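YPM (Yersinia pseudotuberculosis, PDB 1PM4) is a superantigen toxin of jelly-roll fold, a mitogen that probably activates T cells by engaging their receptors outside normal peptide recognition. Local coordinates at residues V37-N42 against S99-V104; E18-G23 against I85-N90. All coordinates share one frame; numbering follows the deposited sequence.

Contact 1: residues V37-N42 against S99-V104; sequences VLHSTN and SLDATV
Four backbone hydrogen bonds hold V37-H39 antiparallel to S99-D101. At one hydrogen-bonded pair V37 N gives to D101 O, and D101 N gives back to V37 O. At the other, H39 N meets S99 O at 2.8 Å, nearly along the C=O axis. The return bond, S99 N to H39 O, is 2.9 Å, but here the donor sits 40° above the carbonyl plane. Between these pairs lies the non-hydrogen-bonded pair L38 and L100. Weak CA-H...O contacts from L38 to S99 O and from L100 to V37 O fill in there.

The side chains of V37, H39, S99 and D101 share the outer face. V37 has CG1 in the crowded position between its backbone N and carbonyl carbon (chi1 60°). This brings V37 CG1 alongside the D101 side chain, 3.8 Å from D101 OD2. D101 OD2 also approaches the edge of the H39 ring, 4.0 Å from H39 CD2, with ring and carboxylate planes 74° apart. H39 NE2 and D101 OD2 are 4.1 Å apart and not in contact; a protonated H39 could still be attracted at that range. S99 OG rests 3.5 Å from H39 CB. On the inner face L38 and L100 both have CG anti to the backbone N, and L38 CD1 meets L100 CD1 at 4.2 Å.

The polar ends are positioned from outside. H39 ND1 is hydrogen-bonded to D69 OD1, and D101 OD1 to T8 OG1. After the strand, S40 OG accepts from N42 N in an ST turn.

The pair joins the two central strands of one jelly-roll sheet. Strand 6-13 flanks 96-103, and strand 72-78 flanks 32-39. L38 and L100 face the opposing sheet, touching M47, L49, W86 and I88.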
# COMPACT_ATOMS: atom_id res chain seq x y z
N VAL A 37 13.54 8.59 5.00
CA VAL A 37 13.56 9.56 3.85
C VAL A 37 14.91 9.45 3.22
O VAL A 37 15.93 9.37 3.91
CB VAL A 37 13.24 11.01 4.25
CG1 VAL A 37 14.25 11.53 5.26
CG2 VAL A 37 13.07 11.87 3.03
N LEU A 38 14.91 9.39 1.89
CA LEU A 38 16.08 9.34 1.05
C LEU A 38 16.49 10.70 0.57
O LEU A 38 15.63 11.45 0.16
CB LEU A 38 15.78 8.49 -0.16
CG LEU A 38 16.97 8.18 -1.08
CD1 LEU A 38 18.13 7.46 -0.38
CD2 LEU A 38 16.40 7.31 -2.25
N HIS A 39 17.78 11.00 0.63
CA HIS A 39 18.27 12.32 0.17
C HIS A 39 19.54 12.08 -0.64
O HIS A 39 20.15 11.01 -0.60
CB HIS A 39 18.59 13.25 1.34
CG HIS A 39 17.41 13.66 2.20
ND1 HIS A 39 16.31 14.30 1.69
CD2 HIS A 39 17.26 13.68 3.54
CE1 HIS A 39 15.48 14.60 2.68
NE2 HIS A 39 16.03 14.23 3.81
N SER A 40 19.97 13.12 -1.34
CA SER A 40 21.25 13.12 -2.05
C SER A 40 21.83 14.53 -2.15
O SER A 40 21.05 15.51 -2.37
CB SER A 40 21.08 12.55 -3.44
OG SER A 40 22.30 12.53 -4.15
N THR A 41 23.14 14.62 -1.96
CA THR A 41 23.83 15.90 -2.25
C THR A 41 23.86 16.22 -3.73
O THR A 41 24.24 17.33 -4.06
CB THR A 41 25.27 15.91 -1.71
OG1 THR A 41 26.06 14.88 -2.31
CG2 THR A 41 25.29 15.72 -0.21
N ASN A 42 23.52 15.27 -4.60
CA ASN A 42 23.32 15.49 -6.01
C ASN A 42 21.98 16.12 -6.20
O ASN A 42 20.99 15.49 -6.06
CB ASN A 42 23.45 14.22 -6.78
CG ASN A 42 23.16 14.34 -8.26
OD1 ASN A 42 22.99 15.44 -8.82
ND2 ASN A 42 23.12 13.19 -8.93
N SER A 99 21.95 9.60 1.13
CA SER A 99 21.82 9.48 2.57
C SER A 99 20.40 9.03 2.86
O SER A 99 19.43 9.50 2.26
CB SER A 99 22.21 10.78 3.33
OG SER A 99 21.33 11.86 3.08
N LEU A 100 20.26 8.07 3.76
CA LEU A 100 18.94 7.56 4.14
C LEU A 100 18.82 7.80 5.66
O LEU A 100 19.56 7.20 6.43
CB LEU A 100 18.91 6.08 3.87
CG LEU A 100 17.55 5.45 4.16
CD1 LEU A 100 16.50 5.90 3.19
CD2 LEU A 100 17.60 3.94 4.22
N ASP A 101 17.88 8.62 6.05
CA ASP A 101 17.50 8.74 7.43
C ASP A 101 16.42 7.71 7.68
O ASP A 101 15.43 7.65 6.93
CB ASP A 101 16.92 10.08 7.72
CG ASP A 101 17.84 11.21 7.46
OD1 ASP A 101 19.08 11.08 7.37
OD2 ASP A 101 17.33 12.34 7.26
N ALA A 102 16.63 6.83 8.64
CA ALA A 102 15.62 5.76 8.95
C ALA A 102 15.53 5.37 10.40
O ALA A 102 16.54 5.32 11.10
CB ALA A 102 16.00 4.53 8.19
N THR A 103 14.34 5.02 10.81
CA THR A 103 14.11 4.39 12.10
C THR A 103 14.99 3.19 12.26
O THR A 103 15.06 2.39 11.37
CB THR A 103 12.66 3.90 12.19
OG1 THR A 103 11.79 4.98 12.03
CG2 THR A 103 12.39 3.40 13.62
N VAL A 104 15.75 3.12 13.34
CA VAL A 104 16.45 1.89 13.66
C VAL A 104 16.06 1.40 15.03
O VAL A 104 15.64 2.15 15.89
CB VAL A 104 17.96 2.02 13.58
CG1 VAL A 104 18.37 2.36 12.16
CG2 VAL A 104 18.48 3.07 14.51

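Contact 2: residues E18-G23 against I85-N90; sequences EVCIIG and IWKIKN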
# COMPACT_ATOMS: atom_id res chain seq x y z
N GLU A 18 21.25 -0.62 -7.21
CA GLU A 18 20.29 -0.75 -6.14
C GLU A 18 21.05 -1.12 -4.88
O GLU A 18 21.98 -1.95 -4.96
CB GLU A 18 19.18 -1.74 -6.44
CG GLU A 18 19.61 -3.10 -6.91
CD GLU A 18 18.45 -4.07 -7.15
OE1 GLU A 18 17.51 -3.61 -7.82
OE2 GLU A 18 18.53 -5.28 -6.79
N VAL A 19 20.68 -0.53 -3.76
CA VAL A 19 21.32 -0.81 -2.48
C VAL A 19 20.21 -1.07 -1.48
O VAL A 19 19.24 -0.31 -1.44
CB VAL A 19 22.15 0.42 -2.03
CG1 VAL A 19 22.58 0.24 -0.58
CG2 VAL A 19 23.41 0.61 -2.90
N CYS A 20 20.31 -2.18 -0.72
CA CYS A 20 19.32 -2.52 0.27
C CYS A 20 19.90 -2.49 1.68
O CYS A 20 21.03 -2.99 1.91
CB CYS A 20 18.72 -3.91 -0.01
SG CYS A 20 17.53 -3.94 -1.33
N ILE A 21 19.13 -1.90 2.58
CA ILE A 21 19.53 -1.68 3.96
C ILE A 21 18.47 -2.35 4.83
O ILE A 21 17.26 -2.10 4.69
CB ILE A 21 19.70 -0.16 4.26
CG1 ILE A 21 20.84 0.38 3.40
CG2 ILE A 21 19.99 0.07 5.78
CD1 ILE A 21 21.09 1.81 3.56
N ILE A 22 18.92 -3.27 5.67
CA ILE A 22 17.99 -4.01 6.52
C ILE A 22 17.84 -3.34 7.93
O ILE A 22 18.76 -2.79 8.47
CB ILE A 22 18.44 -5.48 6.64
CG1 ILE A 22 17.39 -6.33 7.32
CG2 ILE A 22 19.67 -5.60 7.40
CD1 ILE A 22 17.59 -7.82 6.91
N GLY A 23 16.67 -3.50 8.47
CA GLY A 23 16.33 -3.03 9.81
C GLY A 23 15.73 -4.15 10.61
O GLY A 23 15.04 -5.02 10.06
N ILE A 85 13.24 -4.11 4.90
CA ILE A 85 14.30 -3.59 4.03
C ILE A 85 13.88 -2.32 3.35
O ILE A 85 12.75 -2.17 2.80
CB ILE A 85 14.65 -4.63 2.99
CG1 ILE A 85 15.44 -5.74 3.66
CG2 ILE A 85 15.50 -4.05 1.77
CD1 ILE A 85 15.54 -6.91 2.71
N TRP A 86 14.79 -1.37 3.39
CA TRP A 86 14.75 -0.19 2.57
C TRP A 86 15.56 -0.45 1.29
O TRP A 86 16.76 -0.67 1.37
CB TRP A 86 15.42 0.97 3.31
CG TRP A 86 14.80 1.23 4.64
CD1 TRP A 86 15.44 1.08 5.84
CD2 TRP A 86 13.53 1.83 4.93
NE1 TRP A 86 14.59 1.40 6.86
CE2 TRP A 86 13.43 1.90 6.37
CE3 TRP A 86 12.44 2.22 4.19
CZ2 TRP A 86 12.33 2.37 7.01
CZ3 TRP A 86 11.29 2.68 4.86
CH2 TRP A 86 11.26 2.78 6.27
N LYS A 87 14.90 -0.46 0.14
CA LYS A 87 15.60 -0.58 -1.12
C LYS A 87 15.70 0.77 -1.81
O LYS A 87 14.68 1.42 -2.03
CB LYS A 87 14.84 -1.54 -2.02
CG LYS A 87 15.38 -1.69 -3.38
CD LYS A 87 14.78 -2.89 -4.13
CE LYS A 87 15.36 -3.02 -5.46
NZ LYS A 87 14.65 -4.06 -6.38
N ILE A 88 16.90 1.16 -2.12
CA ILE A 88 17.24 2.40 -2.80
C ILE A 88 17.57 2.02 -4.23
O ILE A 88 18.56 1.29 -4.47
CB ILE A 88 18.50 3.11 -2.17
CG1 ILE A 88 18.21 3.45 -0.68
CG2 ILE A 88 18.83 4.37 -2.91
CD1 ILE A 88 19.44 3.72 0.17
N LYS A 89 16.81 2.58 -5.16
CA LYS A 89 17.05 2.37 -6.56
C LYS A 89 17.53 3.69 -7.18
O LYS A 89 16.84 4.69 -7.04
CB LYS A 89 15.83 1.84 -7.29
CG LYS A 89 16.02 1.67 -8.82
CD LYS A 89 17.24 0.81 -9.33
CE LYS A 89 17.40 0.77 -10.87
NZ LYS A 89 18.17 -0.42 -11.51
N ASN A 90 18.69 3.66 -7.84
CA ASN A 90 19.13 4.80 -8.61
C ASN A 90 18.55 4.75 -10.02
O ASN A 90 18.88 3.85 -10.79
CB ASN A 90 20.65 4.89 -8.61
CG ASN A 90 21.13 6.15 -9.27
OD1 ASN A 90 20.31 7.00 -9.64
ND2 ASN A 90 22.43 6.30 -9.40
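E18 has the most surface buried here, followed by I21 and I88. The strands run antiparallel, and E18 pairs with K89 at a non-hydrogen-bonded site. Its CG takes the crowded position between backbone N and carbonyl carbon (chi1 51°). The E18 side chain crosses that of K87 obliquely. E18 OE1 forms a salt bridge with K87 NZ at 3.2 Å, and the hydrogen bond in it is weak. K87 is extended, and its NZ has its stronger partner outside the contact, in a salt bridge to E75 of the second subunit. Along the way K87 CB and CG pass 3.7 Å from C20 SG, which is in a disulfide with C117. The CG2 branch of I85 packs against the same cysteine, 3.7 Å from C20 CB.

I21 and I88 lie on the other face. Both have CG1 anti to the carbonyl carbon, and I21 CD1 touches I88 CD1 tip to tip at 4.2 Å. Their backbones are bonded to different partners. I21 and W86 exchange two hydrogen bonds, as do V19 and I88. The straightest is I88 N to V19 O, 2.8 Å with 170° at the hydrogen.

Strand 18-23 is an outermost strand of its sheet, and strand 84-90 separates it from 47-54. The chain near L114 hydrogen-bonds its other edge. I21, W86 and I88 face the opposite sheet, meeting Y9, Y98, L100 and A102 of strands 6-13 and 96-103.

Contacts 1 and 2 lie in the two opposing sheets of the jelly roll, their centres 11 Å apart. They touch across the interior. A102 CB packs 3.7 Å from W86 NE1. L100 CD2 reaches W86 CB at 3.8 Å and I21 CD1 at 4.1 Å. L38 CD2 meets I88 CG2 at 3.9 Å. The inner face of contact 1 is thus packed on the I21, W86 and I88 face of contact 2. Their segments alternate along the chain. Strand 18-23 is followed by 32-39, and 84-90 by 96-103, so each step passes from one sheet to the other.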